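Local coordinates for protein Bug27 (Bordetella pertussis, PDB 2QPQ) that probably binds a small solute in the periplasm between two Venus-flytrap lobes, as a solute-binding protein of the Bug family, at residues Ile13-Pro18 against Ser67-Asn72; Gly48-Val53 against Gly80-Leu85; Ala95-Ala100 against Lys245-Ile250. One frame throughout, in Å; residues are numbered along the deposited sequence.

Contact 1: Ile13-Pro18 against Ser67-Asn72; sequences IVTFPP and SLLMVN
Leu-68 and Ile-13 join two parallel strands of the central sheet: Leu-68 O accepts Ile-13 N at 2.8 Å. The next residue, Leu-69, stands beside Ile-13 on the face covered by helix 52-59. With CG anti to the backbone N (chi1 -172°), it brings CD1 to 4.0 Å from Ile-13 CG2 and 3.6 Å from Thr-15 CG2, a fit suited to branched side chains. Met-70 supplies the next rung, its N donating to Ile-13 O at 2.7 Å, while its CB packs against Val-14 CG1 on the face covered by helix 21-35. Met-70 O is gripped twice by Thr-15, where the first strand has ended. The backbone N reaches it at 3.3 Å; the hydroxyl OG1 comes at 2.8 Å, in the carbonyl plane and on a lone pair. A chi1 of 49° holds OG1 between the backbone N and the carbonyl carbon, facing the neighbouring strand. Val-71 turns away, offering CG1 alone to Thr-15 CG2. At Asn-72, whose amide carbon CG lies 4.1 Å from Phe-16 CE1 and whose side chain lies near a citrate probably from the crystallisation liquor, a water accepts from the backbone N. Threonine thus carries the pairing past the last regular bridge: its hydroxyl donates to Met-70 O and receives that water, so the loop after the first strand stays tied to the end of the second.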
loop_
_atom_site.group_PDB
_atom_site.type_symbol
_atom_site.label_atom_id
_atom_site.label_comp_id
_atom_site.label_asym_id
_atom_site.label_seq_id
_atom_site.Cartn_x
_atom_site.Cartn_y
_atom_site.Cartn_z
ATOM N N ILE A 13 4.005 0.297 -15.972
ATOM C CA ILE A 13 3.984 -1.121 -15.586
ATOM C C ILE A 13 3.481 -1.182 -14.170
ATOM O O ILE A 13 4.070 -0.583 -13.259
ATOM C CB ILE A 13 5.393 -1.792 -15.702
ATOM C CG1 ILE A 13 6.010 -1.676 -17.129
ATOM C CG2 ILE A 13 5.315 -3.249 -15.202
ATOM C CD1 ILE A 13 5.140 -2.207 -18.233
ATOM N N VAL A 14 2.336 -1.835 -13.983
ATOM C CA VAL A 14 1.725 -1.908 -12.659
ATOM C C VAL A 14 2.172 -3.189 -11.938
ATOM O O VAL A 14 2.094 -4.258 -12.512
ATOM C CB VAL A 14 0.178 -1.855 -12.739
ATOM C CG1 VAL A 14 -0.386 -1.640 -11.358
ATOM C CG2 VAL A 14 -0.282 -0.742 -13.682
ATOM N N THR A 15 2.592 -3.048 -10.680
ATOM C CA THR A 15 3.221 -4.130 -9.902
ATOM C C THR A 15 2.176 -5.005 -9.243
ATOM O O THR A 15 2.503 -6.021 -8.658
ATOM C CB THR A 15 4.102 -3.557 -8.762
ATOM O OG1 THR A 15 3.356 -2.558 -8.037
ATOM C CG2 THR A 15 5.417 -2.975 -9.318
ATOM N N PHE A 16 0.914 -4.614 -9.345
ATOM C CA PHE A 16 -0.186 -5.386 -8.737
ATOM C C PHE A 16 -1.296 -5.622 -9.736
ATOM O O PHE A 16 -1.397 -4.910 -10.746
ATOM C CB PHE A 16 -0.648 -4.730 -7.411
ATOM C CG PHE A 16 0.241 -5.098 -6.250
ATOM C CD1 PHE A 16 1.482 -4.467 -6.079
ATOM C CD2 PHE A 16 -0.089 -6.154 -5.410
ATOM C CE1 PHE A 16 2.355 -4.856 -5.060
ATOM C CE2 PHE A 16 0.771 -6.550 -4.393
ATOM C CZ PHE A 16 1.995 -5.898 -4.217
ATOM N N PRO A 17 -2.131 -6.644 -9.479
ATOM C CA PRO A 17 -3.106 -6.939 -10.497
ATOM C C PRO A 17 -4.346 -6.022 -10.489
ATOM O O PRO A 17 -4.570 -5.286 -9.525
ATOM C CB PRO A 17 -3.472 -8.414 -10.206
ATOM C CG PRO A 17 -3.160 -8.661 -8.834
ATOM C CD PRO A 17 -2.208 -7.582 -8.333
ATOM N N PRO A 18 -5.161 -6.075 -11.563
ATOM C CA PRO A 18 -6.441 -5.350 -11.503
ATOM C C PRO A 18 -7.275 -5.707 -10.282
ATOM O O PRO A 18 -7.214 -6.844 -9.794
ATOM C CB PRO A 18 -7.145 -5.802 -12.770
ATOM C CG PRO A 18 -5.994 -6.043 -13.712
ATOM C CD PRO A 18 -5.001 -6.773 -12.853
ATOM N N SER A 67 9.168 4.657 -19.668
ATOM C CA SER A 67 8.896 3.426 -18.933
ATOM C C SER A 67 8.797 3.797 -17.467
ATOM O O SER A 67 9.756 4.308 -16.861
ATOM C CB SER A 67 10.000 2.378 -19.120
ATOM O OG SER A 67 10.170 2.060 -20.506
ATOM N N LEU A 68 7.642 3.508 -16.885
ATOM C CA LEU A 68 7.397 3.860 -15.490
ATOM C C LEU A 68 6.880 2.632 -14.753
ATOM O O LEU A 68 6.340 1.708 -15.368
ATOM C CB LEU A 68 6.365 4.990 -15.386
ATOM C CG LEU A 68 6.711 6.359 -15.970
ATOM C CD1 LEU A 68 6.232 6.375 -17.408
ATOM C CD2 LEU A 68 5.947 7.438 -15.167
ATOM N N LEU A 69 7.073 2.624 -13.443
ATOM C CA LEU A 69 6.643 1.528 -12.597
ATOM C C LEU A 69 5.645 2.079 -11.603
ATOM O O LEU A 69 5.966 2.998 -10.862
ATOM C CB LEU A 69 7.848 0.929 -11.849
ATOM C CG LEU A 69 7.471 -0.353 -11.092
ATOM C CD1 LEU A 69 7.213 -1.539 -12.070
ATOM C CD2 LEU A 69 8.605 -0.673 -10.091
ATOM N N MET A 70 4.419 1.566 -11.631
ATOM C CA MET A 70 3.428 1.959 -10.619
ATOM C C MET A 70 3.595 1.066 -9.391
ATOM O O MET A 70 3.466 -0.144 -9.501
ATOM C CB MET A 70 1.984 1.837 -11.142
ATOM C CG MET A 70 1.011 2.381 -10.063
ATOM S SD MET A 70 0.773 4.185 -10.275
ATOM C CE MET A 70 0.023 4.608 -8.724
ATOM N N VAL A 71 3.895 1.673 -8.255
ATOM C CA VAL A 71 4.240 0.960 -7.016
ATOM C C VAL A 71 3.315 1.326 -5.861
ATOM O O VAL A 71 2.705 2.411 -5.817
ATOM C CB VAL A 71 5.760 1.205 -6.575
ATOM C CG1 VAL A 71 6.726 0.629 -7.627
ATOM C CG2 VAL A 71 6.095 2.759 -6.337
ATOM N N ASN A 72 3.279 0.441 -4.882
ATOM C CA ASN A 72 2.836 0.841 -3.570
ATOM C C ASN A 72 3.914 0.457 -2.552
ATOM O O ASN A 72 4.986 -0.025 -2.930
ATOM C CB ASN A 72 1.463 0.243 -3.239
ATOM C CG ASN A 72 1.460 -1.274 -3.274
ATOM O OD1 ASN A 72 0.802 -1.886 -4.117
ATOM N ND2 ASN A 72 2.165 -1.879 -2.364
HETATM O O HOH W 1 4.506 -2.032 -5.527
#

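Contact 2: Gly48-Val53 against Gly80-Leu85; sequences GASGNV and GVFRNL
The turn that starts helix 52-59 meets the loop that leaves helix 74-81, and Phe-82 of that loop reaches across to Ala-49, Ser-50 and Asn-52. Its CG is anti to the carbonyl carbon and beside the backbone N (chi1 -75°), which starts the ring toward the turn. Asn-52 approaches it tip to tip: the end of the amide lies over one face of the ring, with the amide and ring planes 72° apart. Ser-50 comes instead to the rim. Its hydroxyl OG lies near the ring plane, 3.8 Å from Phe-82 CZ. Ala-49 adds its carbonyl, with Ala-49 O 3.7 Å from Phe-82 CZ, while its methyl grazes Phe-82 CE2.

This is the N-terminal end of a helix, with Gly-51 at the N-cap position, and its backbone is held by three internal hydrogen bonds. Gly-48 O accepts both Gly-51 N and Val-53 N, which arrive from opposite faces of the carbonyl plane. Ala-49 O, besides meeting the ring, takes Asn-52 N at 2.9 Å. Ala-49 and Ser-50 both have positive phi, and Gly-51 follows with phi 103°, where a side chain would jam against the preceding carbonyl oxygen; glycine suits the place for that reason. At Gly-48 a CB would run into Val-53 CG2.

No hydrogen bond spans the two segments, and the interface is small, 172 Å² in all. Leu-85, further along the loop, crosses Asn-52 at about a right angle, its CD1 3.8 Å from Asn-52 CG, so the amide carbon has an apolar neighbour. Asn-52 also touches Asn-78 of helix 74-81 and Phe-87, while Phe-82 touches Asp-301 at the chain's C terminus.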
loop_
_atom_site.group_PDB
_atom_site.type_symbol
_atom_site.label_atom_id
_atom_site.label_comp_id
_atom_site.label_asym_id
_atom_site.label_seq_id
_atom_site.Cartn_x
_atom_site.Cartn_y
_atom_site.Cartn_z
ATOM N N GLY A 48 3.863 -10.424 -11.126
ATOM C CA GLY A 48 4.603 -11.583 -10.602
ATOM C C GLY A 48 5.553 -11.246 -9.483
ATOM O O GLY A 48 6.218 -10.192 -9.519
ATOM N N ALA A 49 5.584 -12.140 -8.485
ATOM C CA ALA A 49 6.515 -12.114 -7.345
ATOM C C ALA A 49 6.386 -10.783 -6.607
ATOM O O ALA A 49 7.379 -10.068 -6.416
ATOM C CB ALA A 49 7.961 -12.318 -7.814
ATOM N N SER A 50 5.157 -10.465 -6.215
ATOM C CA SER A 50 4.850 -9.245 -5.440
ATOM C C SER A 50 5.326 -7.947 -6.114
ATOM O O SER A 50 5.614 -6.974 -5.448
ATOM C CB SER A 50 5.421 -9.365 -4.021
ATOM O OG SER A 50 4.937 -10.560 -3.415
ATOM N N GLY A 51 5.394 -7.951 -7.438
ATOM C CA GLY A 51 5.768 -6.773 -8.182
ATOM C C GLY A 51 7.208 -6.849 -8.674
ATOM O O GLY A 51 7.657 -5.970 -9.405
ATOM N N ASN A 52 7.942 -7.878 -8.281
ATOM C CA ASN A 52 9.378 -7.955 -8.669
ATOM C C ASN A 52 9.573 -8.138 -10.163
ATOM O O ASN A 52 10.573 -7.666 -10.746
ATOM C CB ASN A 52 10.080 -9.065 -7.881
ATOM C CG ASN A 52 10.244 -8.730 -6.431
ATOM O OD1 ASN A 52 10.213 -7.565 -6.034
ATOM N ND2 ASN A 52 10.468 -9.746 -5.618
ATOM N N VAL A 53 8.605 -8.794 -10.807
ATOM C CA VAL A 53 8.738 -9.041 -12.247
ATOM C C VAL A 53 8.651 -7.686 -12.931
ATOM O O VAL A 53 9.508 -7.344 -13.745
ATOM C CB VAL A 53 7.692 -10.049 -12.795
ATOM C CG1 VAL A 53 7.614 -10.066 -14.374
ATOM C CG2 VAL A 53 7.960 -11.475 -12.221
ATOM N N GLY A 80 13.452 -6.653 2.007
ATOM C CA GLY A 80 13.674 -7.370 3.260
ATOM C C GLY A 80 13.159 -8.803 3.251
ATOM O O GLY A 80 13.640 -9.622 4.031
ATOM N N VAL A 81 12.235 -9.136 2.352
ATOM C CA VAL A 81 11.527 -10.424 2.388
ATOM C C VAL A 81 11.825 -11.353 1.213
ATOM O O VAL A 81 11.373 -12.514 1.206
ATOM C CB VAL A 81 9.974 -10.255 2.515
ATOM C CG1 VAL A 81 9.610 -9.513 3.834
ATOM C CG2 VAL A 81 9.364 -9.552 1.273
ATOM N N PHE A 82 12.548 -10.845 0.211
ATOM C CA PHE A 82 13.040 -11.687 -0.851
ATOM C C PHE A 82 14.510 -11.962 -0.645
ATOM O O PHE A 82 15.258 -11.043 -0.368
ATOM C CB PHE A 82 12.744 -11.095 -2.236
ATOM C CG PHE A 82 11.308 -11.237 -2.624
ATOM C CD1 PHE A 82 10.365 -10.306 -2.176
ATOM C CD2 PHE A 82 10.901 -12.313 -3.406
ATOM C CE1 PHE A 82 9.028 -10.454 -2.511
ATOM C CE2 PHE A 82 9.584 -12.486 -3.753
ATOM C CZ PHE A 82 8.624 -11.547 -3.305
ATOM N N ARG A 83 14.890 -13.234 -0.761
ATOM C CA ARG A 83 16.275 -13.687 -0.501
ATOM C C ARG A 83 17.258 -13.103 -1.511
ATOM O O ARG A 83 18.345 -12.640 -1.134
ATOM C CB ARG A 83 16.361 -15.228 -0.465
ATOM C CG ARG A 83 15.506 -15.861 0.670
ATOM C CD ARG A 83 15.532 -17.426 0.711
ATOM N NE ARG A 83 14.567 -17.932 1.704
ATOM C CZ ARG A 83 14.819 -18.017 3.009
ATOM N NH1 ARG A 83 16.001 -17.642 3.476
ATOM N NH2 ARG A 83 13.889 -18.458 3.846
ATOM N N ASN A 84 16.856 -13.064 -2.782
ATOM C CA ASN A 84 17.751 -12.638 -3.864
ATOM C C ASN A 84 17.053 -11.712 -4.857
ATOM O O ASN A 84 16.768 -12.105 -5.997
ATOM C CB ASN A 84 18.308 -13.839 -4.632
ATOM C CG ASN A 84 19.046 -14.832 -3.748
ATOM O OD1 ASN A 84 18.528 -15.926 -3.455
ATOM N ND2 ASN A 84 20.265 -14.478 -3.341
ATOM N N LEU A 85 16.766 -10.489 -4.431
ATOM C CA LEU A 85 16.128 -9.506 -5.325
ATOM C C LEU A 85 17.007 -9.261 -6.528
ATOM O O LEU A 85 18.172 -8.972 -6.372
ATOM C CB LEU A 85 15.938 -8.200 -4.559
ATOM C CG LEU A 85 14.747 -7.295 -4.806
ATOM C CD1 LEU A 85 13.492 -8.036 -4.539
ATOM C CD2 LEU A 85 14.894 -6.074 -3.920
#

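Contact 3: Ala95-Ala100 against Lys245-Ile250; sequences AVINVA and KLYDGI
A classic beta bulge, in which Val-96 and Ile-97 both face Leu-232 of the adjoining antiparallel strand, lies against helix 240-254 and turns two successive side chains toward it. Strand and helix run nearly parallel, their axes 20° apart and 7.4 Å at closest approach, a layer of helix on the sheet in this alpha/beta fold. Val-96 sends CG1, anti to the backbone N (chi1 175°), onto the helix, where it lies 3.7 Å from Leu-246 CB and 3.5 Å from Tyr-247 N. Such closeness suits a short, branched residue. Ile-97 divides its branches. CG2 meets Ile-250 CG2 at 3.7 Å, whereas the longer arm runs to the Tyr-247 ring and crosses it at about a right angle. Ile-250 also reaches along the strand, its CG2 meeting Val-99 CG1, and it touches Ile-29 and Leu-33 of helix 21-35. Aliphatic side chains and the tyrosine ring carry the interface, and no hydrogen bond crosses it.

Tyrosine suits the margin because its ring can pack while its hydroxyl finds a polar partner, here the backbone carbonyl of Ser-272. Ile-97 CD1 lies 3.5 Å from Tyr-247 CE1, and the ring's edge is turned to the strand backbone, with Val-96 O near the ring plane, 3.3 Å from Tyr-247 CD1.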
loop_
_atom_site.group_PDB
_atom_site.type_symbol
_atom_site.label_atom_id
_atom_site.label_comp_id
_atom_site.label_asym_id
_atom_site.label_seq_id
_atom_site.Cartn_x
_atom_site.Cartn_y
_atom_site.Cartn_z
ATOM N N ALA A 95 12.364 8.035 -8.003
ATOM C CA ALA A 95 10.969 8.376 -7.753
ATOM C C ALA A 95 10.512 9.555 -8.583
ATOM O O ALA A 95 11.286 10.478 -8.857
ATOM C CB ALA A 95 10.790 8.700 -6.267
ATOM N N VAL A 96 9.248 9.525 -8.990
ATOM C CA VAL A 96 8.635 10.635 -9.728
ATOM C C VAL A 96 7.588 11.332 -8.884
ATOM O O VAL A 96 7.666 12.563 -8.625
ATOM C CB VAL A 96 7.978 10.139 -11.028
ATOM C CG1 VAL A 96 7.239 11.302 -11.725
ATOM C CG2 VAL A 96 9.100 9.551 -11.938
ATOM N N ILE A 97 6.622 10.552 -8.411
ATOM C CA ILE A 97 5.516 11.153 -7.657
ATOM C C ILE A 97 4.813 10.125 -6.810
ATOM O O ILE A 97 4.602 9.007 -7.264
ATOM C CB ILE A 97 4.471 11.877 -8.609
ATOM C CG1 ILE A 97 3.368 12.592 -7.811
ATOM C CG2 ILE A 97 3.849 10.883 -9.652
ATOM C CD1 ILE A 97 2.495 13.556 -8.720
ATOM N N ASN A 98 4.481 10.516 -5.577
ATOM C CA ASN A 98 3.524 9.782 -4.754
ATOM C C ASN A 98 2.183 10.465 -4.830
ATOM O O ASN A 98 2.080 11.647 -4.454
ATOM C CB ASN A 98 3.993 9.756 -3.304
ATOM C CG ASN A 98 2.982 9.122 -2.388
ATOM O OD1 ASN A 98 2.353 8.128 -2.755
ATOM N ND2 ASN A 98 2.819 9.691 -1.185
ATOM N N VAL A 99 1.166 9.730 -5.304
ATOM C CA VAL A 99 -0.160 10.301 -5.610
ATOM C C VAL A 99 -1.280 10.061 -4.551
ATOM O O VAL A 99 -2.311 10.741 -4.550
ATOM C CB VAL A 99 -0.650 9.872 -7.006
ATOM C CG1 VAL A 99 0.364 10.243 -8.101
ATOM C CG2 VAL A 99 -0.912 8.352 -7.070
ATOM N N ALA A 100 -1.084 9.103 -3.654
ATOM C CA ALA A 100 -2.122 8.744 -2.690
ATOM C C ALA A 100 -1.600 7.871 -1.580
ATOM O O ALA A 100 -0.764 6.956 -1.802
ATOM C CB ALA A 100 -3.259 7.996 -3.373
ATOM N N LYS A 245 9.370 16.636 -15.445
ATOM C CA LYS A 245 8.387 16.702 -16.537
ATOM C C LYS A 245 7.222 15.727 -16.328
ATOM O O LYS A 245 6.041 16.092 -16.463
ATOM C CB LYS A 245 9.081 16.486 -17.887
ATOM C CG LYS A 245 9.816 17.758 -18.294
ATOM C CD LYS A 245 10.620 17.673 -19.603
ATOM C CE LYS A 245 11.891 16.803 -19.476
ATOM N NZ LYS A 245 12.083 16.037 -20.734
ATOM N N LEU A 246 7.567 14.492 -15.965
ATOM C CA LEU A 246 6.576 13.509 -15.580
ATOM C C LEU A 246 5.777 13.911 -14.345
ATOM O O LEU A 246 4.537 13.848 -14.375
ATOM C CB LEU A 246 7.239 12.150 -15.372
ATOM C CG LEU A 246 7.655 11.422 -16.668
ATOM C CD1 LEU A 246 8.544 10.277 -16.253
ATOM C CD2 LEU A 246 6.442 10.890 -17.443
ATOM N N TYR A 247 6.476 14.320 -13.282
ATOM C CA TYR A 247 5.874 14.846 -12.091
ATOM C C TYR A 247 4.845 15.915 -12.431
ATOM O O TYR A 247 3.726 15.830 -11.949
ATOM C CB TYR A 247 6.895 15.366 -11.031
ATOM C CG TYR A 247 6.121 16.008 -9.869
ATOM C CD1 TYR A 247 5.718 15.244 -8.761
ATOM C CD2 TYR A 247 5.735 17.348 -9.923
ATOM C CE1 TYR A 247 4.956 15.814 -7.735
ATOM C CE2 TYR A 247 4.964 17.907 -8.926
ATOM C CZ TYR A 247 4.577 17.135 -7.843
ATOM O OH TYR A 247 3.802 17.689 -6.864
ATOM N N ASP A 248 5.213 16.892 -13.271
ATOM C CA ASP A 248 4.355 18.063 -13.526
ATOM C C ASP A 248 3.029 17.572 -14.160
ATOM O O ASP A 248 1.924 17.937 -13.730
ATOM C CB ASP A 248 5.107 19.100 -14.420
ATOM C CG ASP A 248 6.174 19.884 -13.656
ATOM O OD1 ASP A 248 6.234 19.762 -12.400
ATOM O OD2 ASP A 248 6.975 20.633 -14.307
ATOM N N GLY A 249 3.156 16.674 -15.130
ATOM C CA GLY A 249 2.014 16.148 -15.861
ATOM C C GLY A 249 1.080 15.357 -14.966
ATOM O O GLY A 249 -0.150 15.561 -14.987
ATOM N N ILE A 250 1.659 14.477 -14.156
ATOM C CA ILE A 250 0.866 13.629 -13.271
ATOM C C ILE A 250 0.219 14.448 -12.156
ATOM O O ILE A 250 -0.914 14.189 -11.799
ATOM C CB ILE A 250 1.693 12.437 -12.705
ATOM C CG1 ILE A 250 2.202 11.539 -13.871
ATOM C CG2 ILE A 250 0.855 11.598 -11.784
ATOM C CD1 ILE A 250 3.419 10.707 -13.587
#

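Overall arrangement
From the N terminus, strand 10-14 leads into contact 1, whose loop passes through helix 21-35, strand 41-45 and helix 52-59 before strand 67-72 closes it. Contact 2 opens at Gly-48 within that loop and closes beyond it, after helix 74-81, so the two cross. They also touch: Thr-15 CB lies 3.7 Å from Gly-51 CA. Contact 3 follows in series, starting on strand 93-109 and closing 145 residues later on helix 240-254. It meets contact 1 through Leu-68 and Leu-246 but stays about 15 Å from contact 2 at the nearest atoms. Contact 1 joins neighbouring strands, contact 2 ties the start of helix 52-59 to the loop after helix 74-81, and contact 3 lays helix 240-254 on the same sheet.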